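Local coordinates for protein diaminopimelate decarboxylase (Aquifex aeolicus, PDB 2P3E) that probably catalyses the pyridoxal phosphate-dependent decarboxylation of meso-diaminopimelate to L-lysine, the last step of lysine biosynthesis by the diaminopimelate pathway, at residues 185-190 with 199-204; 382-387 with 406-411. One frame throughout, in Å; residues are numbered along the deposited sequence.

Interaction 1 of 2, residues 185-190 with 199-204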
ATOM      1  N   LYS B 185       5.713  19.734  31.918  1.00 30.08           N
ATOM      2  CA  LYS B 185       6.686  18.824  32.535  1.00 30.33           C
ATOM      3  C   LYS B 185       7.771  18.370  31.564  1.00 29.13           C
ATOM      4  O   LYS B 185       8.936  18.239  31.945  1.00 28.88           O
ATOM      5  CB  LYS B 185       5.990  17.602  33.150  1.00 30.68           C
ATOM      6  CG  LYS B 185       5.315  17.884  34.499  1.00 31.75           C
ATOM      7  CD  LYS B 185       4.783  16.598  35.129  1.00 34.29           C
ATOM      8  CE  LYS B 185       3.310  16.348  34.770  1.00 37.76           C
ATOM      9  NZ  LYS B 185       2.796  15.108  35.435  1.00 37.59           N
ATOM     10  N   GLU B 186       7.390  18.132  30.310  1.00 27.86           N
ATOM     11  CA  GLU B 186       8.375  17.823  29.284  1.00 27.27           C
ATOM     12  C   GLU B 186       9.249  19.013  28.906  1.00 25.88           C
ATOM     13  O   GLU B 186      10.412  18.826  28.579  1.00 26.04           O
ATOM     14  CB  GLU B 186       7.717  17.206  28.037  1.00 27.67           C
ATOM     15  CG  GLU B 186       7.480  15.705  28.180  1.00 30.16           C
ATOM     16  CD  GLU B 186       6.985  15.064  26.905  1.00 33.21           C
ATOM     17  OE1 GLU B 186       7.629  15.224  25.835  1.00 33.11           O
ATOM     18  OE2 GLU B 186       5.937  14.383  26.976  1.00 36.38           O
ATOM     19  N   TYR B 187       8.686  20.222  28.923  1.00 24.69           N
ATOM     20  CA  TYR B 187       9.462  21.435  28.644  1.00 24.44           C
ATOM     21  C   TYR B 187      10.491  21.687  29.751  1.00 24.87           C
ATOM     22  O   TYR B 187      11.643  22.052  29.483  1.00 24.16           O
ATOM     23  CB  TYR B 187       8.543  22.653  28.473  1.00 23.56           C
ATOM     24  CG  TYR B 187       8.006  22.782  27.067  1.00 21.90           C
ATOM     25  CD1 TYR B 187       6.731  22.319  26.740  1.00 20.00           C
ATOM     26  CD2 TYR B 187       8.788  23.339  26.060  1.00 21.67           C
ATOM     27  CE1 TYR B 187       6.244  22.416  25.439  1.00 20.56           C
ATOM     28  CE2 TYR B 187       8.311  23.448  24.750  1.00 20.31           C
ATOM     29  CZ  TYR B 187       7.048  22.975  24.448  1.00 19.90           C
ATOM     30  OH  TYR B 187       6.581  23.079  23.161  1.00 19.39           O
ATOM     31  N   GLU B 188      10.066  21.458  30.991  1.00 25.28           N
ATOM     32  CA  GLU B 188      10.972  21.541  32.141  1.00 26.62           C
ATOM     33  C   GLU B 188      12.102  20.519  32.048  1.00 26.50           C
ATOM     34  O   GLU B 188      13.260  20.856  32.271  1.00 27.14           O
ATOM     35  CB  GLU B 188      10.199  21.395  33.457  1.00 26.72           C
ATOM     36  CG  GLU B 188       9.330  22.628  33.808  1.00 29.81           C
ATOM     37  CD  GLU B 188      10.150  23.902  34.057  1.00 33.69           C
ATOM     38  OE1 GLU B 188      11.390  23.790  34.251  1.00 33.55           O
ATOM     39  OE2 GLU B 188       9.550  25.017  34.062  1.00 35.88           O
ATOM     40  N   TYR B 189      11.759  19.290  31.677  1.00 27.00           N
ATOM     41  CA  TYR B 189      12.729  18.230  31.479  1.00 27.54           C
ATOM     42  C   TYR B 189      13.721  18.587  30.366  1.00 27.56           C
ATOM     43  O   TYR B 189      14.943  18.474  30.548  1.00 27.39           O
ATOM     44  CB  TYR B 189      12.026  16.898  31.187  1.00 28.07           C
ATOM     45  CG  TYR B 189      12.997  15.746  31.017  1.00 30.40           C
ATOM     46  CD1 TYR B 189      13.496  15.062  32.131  1.00 31.46           C
ATOM     47  CD2 TYR B 189      13.442  15.352  29.743  1.00 30.63           C
ATOM     48  CE1 TYR B 189      14.397  14.017  31.984  1.00 31.34           C
ATOM     49  CE2 TYR B 189      14.336  14.309  29.585  1.00 31.01           C
ATOM     50  CZ  TYR B 189      14.819  13.652  30.716  1.00 32.62           C
ATOM     51  OH  TYR B 189      15.718  12.618  30.584  1.00 33.05           O
ATOM     52  N   ALA B 190      13.191  19.047  29.230  1.00 26.74           N
ATOM     53  CA  ALA B 190      14.014  19.419  28.086  1.00 26.09           C
ATOM     54  C   ALA B 190      14.950  20.603  28.350  1.00 25.96           C
ATOM     55  O   ALA B 190      16.002  20.711  27.724  1.00 25.43           O
ATOM     56  CB  ALA B 190      13.126  19.695  26.856  1.00 25.53           C
ATOM     57  N   VAL B 199      12.592  25.933  21.237  1.00 18.44           N
ATOM     58  CA  VAL B 199      12.190  27.077  20.395  1.00 17.84           C
ATOM     59  C   VAL B 199      10.704  27.110  20.004  1.00 17.19           C
ATOM     60  O   VAL B 199      10.228  28.108  19.454  1.00 17.02           O
ATOM     61  CB  VAL B 199      13.018  27.191  19.072  1.00 17.64           C
ATOM     62  CG1 VAL B 199      14.533  27.372  19.358  1.00 18.99           C
ATOM     63  CG2 VAL B 199      12.777  25.992  18.158  1.00 16.61           C
ATOM     64  N   GLY B 200       9.984  26.026  20.257  1.00 16.85           N
ATOM     65  CA  GLY B 200       8.625  25.955  19.750  1.00 16.82           C
ATOM     66  C   GLY B 200       7.608  25.180  20.543  1.00 15.97           C
ATOM     67  O   GLY B 200       7.926  24.535  21.541  1.00 16.20           O
ATOM     68  N   ILE B 201       6.368  25.267  20.067  1.00 16.11           N
ATOM     69  CA  ILE B 201       5.262  24.418  20.509  1.00 15.48           C
ATOM     70  C   ILE B 201       4.605  23.927  19.232  1.00 15.29           C
ATOM     71  O   ILE B 201       4.491  24.688  18.268  1.00 15.14           O
ATOM     72  CB  ILE B 201       4.188  25.201  21.334  1.00 15.34           C
ATOM     73  CG1 ILE B 201       4.810  25.850  22.575  1.00 15.56           C
ATOM     74  CG2 ILE B 201       2.970  24.289  21.660  1.00 14.49           C
ATOM     75  CD1 ILE B 201       3.916  26.884  23.246  1.00 16.18           C
ATOM     76  N   HIS B 202       4.182  22.667  19.224  1.00 15.44           N
ATOM     77  CA  HIS B 202       3.534  22.098  18.039  1.00 16.60           C
ATOM     78  C   HIS B 202       2.197  21.462  18.406  1.00 17.38           C
ATOM     79  O   HIS B 202       2.079  20.793  19.444  1.00 16.85           O
ATOM     80  CB  HIS B 202       4.445  21.050  17.376  1.00 16.57           C
ATOM     81  CG  HIS B 202       3.827  20.360  16.191  1.00 17.30           C
ATOM     82  ND1 HIS B 202       3.652  19.017  16.024  1.00 20.93           N
ATOM     83  CD2 HIS B 202       3.358  20.944  15.045  1.00 19.42           C
ATOM     84  CE1 HIS B 202       3.082  18.808  14.813  1.00 20.45           C
ATOM     85  NE2 HIS B 202       2.906  19.978  14.220  1.00 21.53           N
ATOM     86  N   CYS B 203       1.196  21.682  17.565  1.00 17.74           N
ATOM     87  CA  CYS B 203      -0.007  20.852  17.612  1.00 20.34           C
ATOM     88  C   CYS B 203      -0.450  20.476  16.207  1.00 20.74           C
ATOM     89  O   CYS B 203      -0.298  21.247  15.267  1.00 21.28           O
ATOM     90  CB  CYS B 203      -1.134  21.538  18.388  1.00 20.25           C
ATOM     91  SG  CYS B 203      -1.841  22.993  17.581  1.00 24.46           S
ATOM     92  N   HIS B 204      -0.951  19.260  16.051  1.00 22.56           N
ATOM     93  CA  HIS B 204      -1.581  18.868  14.796  1.00 23.28           C
ATOM     94  C   HIS B 204      -2.828  18.104  15.186  1.00 23.21           C
ATOM     95  O   HIS B 204      -2.747  16.950  15.612  1.00 23.69           O
ATOM     96  CB  HIS B 204      -0.648  18.010  13.929  1.00 23.64           C
ATOM     97  CG  HIS B 204      -1.286  17.525  12.660  1.00 25.77           C
ATOM     98  ND1 HIS B 204      -1.556  18.361  11.596  1.00 26.44           N
ATOM     99  CD2 HIS B 204      -1.714  16.295  12.289  1.00 26.81           C
ATOM    100  CE1 HIS B 204      -2.120  17.666  10.623  1.00 26.50           C
ATOM    101  NE2 HIS B 204      -2.225  16.409  11.018  1.00 27.07           N
TER
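Tyr187 reaches from helix 183-191 to strand 196-202 and donates a hydrogen bond to the backbone carbonyl of Gly200. The bond from Tyr187 OH to Gly200 O is 2.6 Å long and arrives on a lone pair in the carbonyl plane, with a C=O...donor angle of 133°; Gly200 O lies at the ring edge, in its plane. Ile201 packs close by: its CG1 comes within 3.3 Å of Tyr187 OH, and the two side chains run at about a right angle. With CG set anti to the carbonyl carbon (chi1 -85°), the tyrosine ring is aimed out from the helix at the strand. Leu229 of helix 214-231 touches both Tyr187 and Ile201, and Phe234 also packs on the tyrosine. This is a buried helix-to-strand contact on the outer side of the pyridoxal phosphate-binding barrel. Ile153 N in strand 149-156 bonds to the same hydroxyl. A phenylalanine here would probably leave Gly200 O without this donor and the Ile153 amide without its acceptor. One buried phenol oxygen thus both gives and accepts, tying the helix to two neighbouring parallel strands.

Interaction 2 of 2, residues 382-387 with 406-411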
ATOM      1  N   SER B 382       0.711   4.205  -3.281  1.00 11.59           N
ATOM      2  CA  SER B 382       0.733   3.244  -4.383  1.00 11.37           C
ATOM      3  C   SER B 382       1.835   2.180  -4.210  1.00 11.01           C
ATOM      4  O   SER B 382       2.991   2.486  -3.814  1.00 11.10           O
ATOM      5  CB  SER B 382       0.898   4.001  -5.713  1.00 10.48           C
ATOM      6  OG  SER B 382       0.863   3.129  -6.821  1.00 12.83           O
ATOM      7  N   SER B 383       1.465   0.925  -4.480  1.00 10.63           N
ATOM      8  CA  SER B 383       2.365  -0.214  -4.266  1.00 10.51           C
ATOM      9  C   SER B 383       2.561  -0.986  -5.575  1.00 10.63           C
ATOM     10  O   SER B 383       2.117  -0.543  -6.659  1.00 10.09           O
ATOM     11  CB  SER B 383       1.797  -1.145  -3.178  1.00 10.27           C
ATOM     12  OG  SER B 383       0.666  -1.850  -3.691  1.00 12.62           O
ATOM     13  N   HIS B 384       3.239  -2.134  -5.463  1.00 10.01           N
ATOM     14  CA  HIS B 384       3.472  -3.039  -6.582  1.00 10.14           C
ATOM     15  C   HIS B 384       2.729  -4.355  -6.429  1.00 10.62           C
ATOM     16  O   HIS B 384       3.064  -5.343  -7.081  1.00 10.41           O
ATOM     17  CB  HIS B 384       4.978  -3.322  -6.749  1.00  9.90           C
ATOM     18  CG  HIS B 384       5.756  -2.113  -7.157  1.00 10.89           C
ATOM     19  ND1 HIS B 384       6.897  -1.700  -6.503  1.00 11.15           N
ATOM     20  CD2 HIS B 384       5.530  -1.209  -8.138  1.00 10.56           C
ATOM     21  CE1 HIS B 384       7.362  -0.608  -7.088  1.00 11.97           C
ATOM     22  NE2 HIS B 384       6.538  -0.278  -8.068  1.00 10.67           N
ATOM     23  N   TYR B 385       1.691  -4.350  -5.596  1.00 11.15           N
ATOM     24  CA  TYR B 385       0.896  -5.540  -5.381  1.00 11.45           C
ATOM     25  C   TYR B 385       0.456  -6.151  -6.716  1.00 11.80           C
ATOM     26  O   TYR B 385       0.058  -5.423  -7.642  1.00 11.45           O
ATOM     27  CB  TYR B 385      -0.290  -5.196  -4.459  1.00 12.48           C
ATOM     28  CG  TYR B 385      -1.039  -6.388  -3.933  1.00 13.55           C
ATOM     29  CD1 TYR B 385      -0.374  -7.575  -3.606  1.00 13.96           C
ATOM     30  CD2 TYR B 385      -2.430  -6.325  -3.732  1.00 16.28           C
ATOM     31  CE1 TYR B 385      -1.076  -8.690  -3.122  1.00 14.54           C
ATOM     32  CE2 TYR B 385      -3.132  -7.418  -3.244  1.00 17.18           C
ATOM     33  CZ  TYR B 385      -2.450  -8.594  -2.942  1.00 17.37           C
ATOM     34  OH  TYR B 385      -3.168  -9.669  -2.459  1.00 17.89           O
ATOM     35  N   ASN B 386       0.574  -7.482  -6.827  1.00 11.71           N
ATOM     36  CA  ASN B 386       0.287  -8.210  -8.057  1.00 12.32           C
ATOM     37  C   ASN B 386       1.300  -7.895  -9.173  1.00 12.37           C
ATOM     38  O   ASN B 386       1.006  -8.076 -10.354  1.00 12.35           O
ATOM     39  CB  ASN B 386      -1.158  -7.949  -8.548  1.00 12.02           C
ATOM     40  CG  ASN B 386      -2.251  -8.562  -7.644  1.00 13.89           C
ATOM     41  OD1 ASN B 386      -3.415  -8.507  -8.000  1.00 15.44           O
ATOM     42  ND2 ASN B 386      -1.880  -9.156  -6.499  1.00 15.88           N
ATOM     43  N   MET B 387       2.494  -7.428  -8.793  1.00 11.75           N
ATOM     44  CA  MET B 387       3.551  -7.119  -9.768  1.00 12.12           C
ATOM     45  C   MET B 387       3.071  -6.083 -10.792  1.00 12.34           C
ATOM     46  O   MET B 387       3.382  -6.179 -11.980  1.00 12.11           O
ATOM     47  CB  MET B 387       4.059  -8.408 -10.454  1.00 12.32           C
ATOM     48  CG  MET B 387       5.157  -9.130  -9.701  1.00 13.11           C
ATOM     49  SD  MET B 387       6.704  -8.169  -9.602  1.00 15.21           S
ATOM     50  CE  MET B 387       7.157  -8.110 -11.342  1.00 16.98           C
ATOM     51  N   LYS B 406       8.064   8.859 -15.055  1.00 12.62           N
ATOM     52  CA  LYS B 406       7.873   7.847 -16.102  1.00 13.59           C
ATOM     53  C   LYS B 406       7.097   6.677 -15.507  1.00 13.54           C
ATOM     54  O   LYS B 406       7.222   6.381 -14.308  1.00 12.51           O
ATOM     55  CB  LYS B 406       9.212   7.331 -16.627  1.00 14.58           C
ATOM     56  CG  LYS B 406      10.077   8.400 -17.366  1.00 17.22           C
ATOM     57  CD  LYS B 406      11.471   7.799 -17.747  1.00 18.68           C
ATOM     58  CE  LYS B 406      12.324   7.477 -16.499  1.00 21.97           C
ATOM     59  NZ  LYS B 406      13.794   7.260 -16.793  1.00 23.50           N
ATOM     60  N   ARG B 407       6.299   6.029 -16.348  1.00 13.02           N
ATOM     61  CA  ARG B 407       5.689   4.763 -15.980  1.00 12.87           C
ATOM     62  C   ARG B 407       6.793   3.746 -15.699  1.00 13.15           C
ATOM     63  O   ARG B 407       7.769   3.645 -16.454  1.00 12.79           O
ATOM     64  CB  ARG B 407       4.790   4.262 -17.106  1.00 12.79           C
ATOM     65  CG  ARG B 407       3.916   3.047 -16.747  1.00 12.73           C
ATOM     66  CD  ARG B 407       2.951   2.718 -17.892  1.00 12.65           C
ATOM     67  NE  ARG B 407       2.158   3.905 -18.228  1.00 12.72           N
ATOM     68  CZ  ARG B 407       1.082   4.320 -17.553  1.00 12.03           C
ATOM     69  NH1 ARG B 407       0.646   3.647 -16.477  1.00  9.43           N
ATOM     70  NH2 ARG B 407       0.469   5.434 -17.926  1.00 10.21           N
ATOM     71  N   GLU B 408       6.630   3.001 -14.611  1.00 12.44           N
ATOM     72  CA  GLU B 408       7.546   1.922 -14.257  1.00 12.91           C
ATOM     73  C   GLU B 408       7.352   0.741 -15.200  1.00 13.57           C
ATOM     74  O   GLU B 408       6.325   0.629 -15.865  1.00 13.57           O
ATOM     75  CB  GLU B 408       7.282   1.489 -12.808  1.00 12.41           C
ATOM     76  CG  GLU B 408       7.600   2.588 -11.801  1.00 11.82           C
ATOM     77  CD  GLU B 408       7.019   2.311 -10.421  1.00 11.42           C
ATOM     78  OE1 GLU B 408       6.455   1.221 -10.217  1.00 10.70           O
ATOM     79  OE2 GLU B 408       7.174   3.169  -9.539  1.00 12.12           O
ATOM     80  N   ASN B 409       8.349  -0.130 -15.242  1.00 14.38           N
ATOM     81  CA  ASN B 409       8.228  -1.417 -15.895  1.00 14.27           C
ATOM     82  C   ASN B 409       8.493  -2.528 -14.884  1.00 14.52           C
ATOM     83  O   ASN B 409       8.819  -2.247 -13.736  1.00 13.47           O
ATOM     84  CB  ASN B 409       9.159  -1.488 -17.116  1.00 15.14           C
ATOM     85  CG  ASN B 409      10.622  -1.241 -16.766  1.00 17.17           C
ATOM     86  OD1 ASN B 409      11.076  -1.442 -15.628  1.00 16.15           O
ATOM     87  ND2 ASN B 409      11.381  -0.824 -17.770  1.00 19.41           N
ATOM     88  N   TYR B 410       8.319  -3.787 -15.293  1.00 14.05           N
ATOM     89  CA  TYR B 410       8.519  -4.922 -14.381  1.00 13.81           C
ATOM     90  C   TYR B 410       9.932  -4.984 -13.799  1.00 13.84           C
ATOM     91  O   TYR B 410      10.112  -5.331 -12.620  1.00 12.46           O
ATOM     92  CB  TYR B 410       8.200  -6.246 -15.088  1.00 13.54           C
ATOM     93  CG  TYR B 410       6.838  -6.291 -15.749  1.00 14.32           C
ATOM     94  CD1 TYR B 410       5.710  -5.724 -15.132  1.00 13.51           C
ATOM     95  CD2 TYR B 410       6.667  -6.938 -16.970  1.00 15.25           C
ATOM     96  CE1 TYR B 410       4.457  -5.767 -15.752  1.00 14.09           C
ATOM     97  CE2 TYR B 410       5.420  -6.998 -17.587  1.00 15.26           C
ATOM     98  CZ  TYR B 410       4.322  -6.411 -16.963  1.00 15.36           C
ATOM     99  OH  TYR B 410       3.090  -6.477 -17.570  1.00 15.59           O
ATOM    100  N   ASP B 411      10.925  -4.663 -14.637  1.00 12.69           N
ATOM    101  CA  ASP B 411      12.301  -4.694 -14.210  1.00 13.35           C
ATOM    102  C   ASP B 411      12.501  -3.802 -12.982  1.00 12.52           C
ATOM    103  O   ASP B 411      13.233  -4.171 -12.074  1.00 12.16           O
ATOM    104  CB  ASP B 411      13.241  -4.238 -15.330  1.00 13.72           C
ATOM    105  CG  ASP B 411      13.503  -5.338 -16.396  1.00 18.69           C
ATOM    106  OD1 ASP B 411      13.138  -6.521 -16.183  1.00 17.01           O
ATOM    107  OD2 ASP B 411      14.098  -4.978 -17.436  1.00 20.92           O
TER
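Met387 and Tyr410 bring the backbones of 382-387 and 406-411 nearest, CA to CA 7.1 Å, where a turn with a weak bond from Met387 N to His384 O faces the start of helix 410-414. The polar link is between His384 and Glu408. His384 NE2 donates a hydrogen bond to Glu408 OE1 over 2.6 Å, with an angle of 149° at the hydrogen. The oxygen lies at the ring edge, close to the imidazole plane, but the histidine meets it on the syn side from 27° out of the carboxylate plane, and the ring and carboxylate planes are 58° apart. The first torsion sets His384 CG beside the backbone N, with the ring edge turned to Glu408, and the extended Glu408 chain comes across to meet it at about a right angle. This is a His-carboxylate hydrogen bond beside the mixed beta sheet of the C-terminal portion: its two segments flank the antiparallel strands 392-397 and 400-405, one before and one after, against the dimer interface. The same loop's Tyr385 OH bonds to Glu349, a probable substrate ligand. Glu408 OE2 is gripped by salt bridges to Arg405 and Arg390, while His384 ND1 bonds to Arg390 NH2 of the second subunit, a pattern consistent with a neutral imidazole carrying its proton on NE2. Met387 adds the apolar part: its side chain curls round so that CE lies 4.3 Å from Tyr410 CB, and the Met387 carbonyl oxygen stands 3.9 Å from Tyr410 CE1, oblique to the ring. Asn409 is the N-cap of the helix, its OD1 bonded to Tyr412 N. The ring of Tyr410 meets that of Tyr92 of the second subunit, and Asp411 OD1 bonds to the hydroxyl of the same Tyr92.

Interaction 1 closes well before interaction 2 opens, and the two lie on opposite sides of the chain's centre, about 42 Å between centres and about 19 Å between nearest atoms. They share no helix or sheet. The pair 185-190 and 199-204 belongs to the parallel barrel that binds the cofactor, and His202, beside that contact, bonds to Glu279, a probable pyridoxal phosphate ligand. The pair 382-387 and 406-411 borders the mixed sheet instead, bracketing its strands 392-397 and 400-405. Interaction 1 is made within one subunit, whereas interaction 2 is flanked by the second; the former fastens the barrel's outer layer, the latter joins a loop and the C-terminal helix beside the homodimer interface.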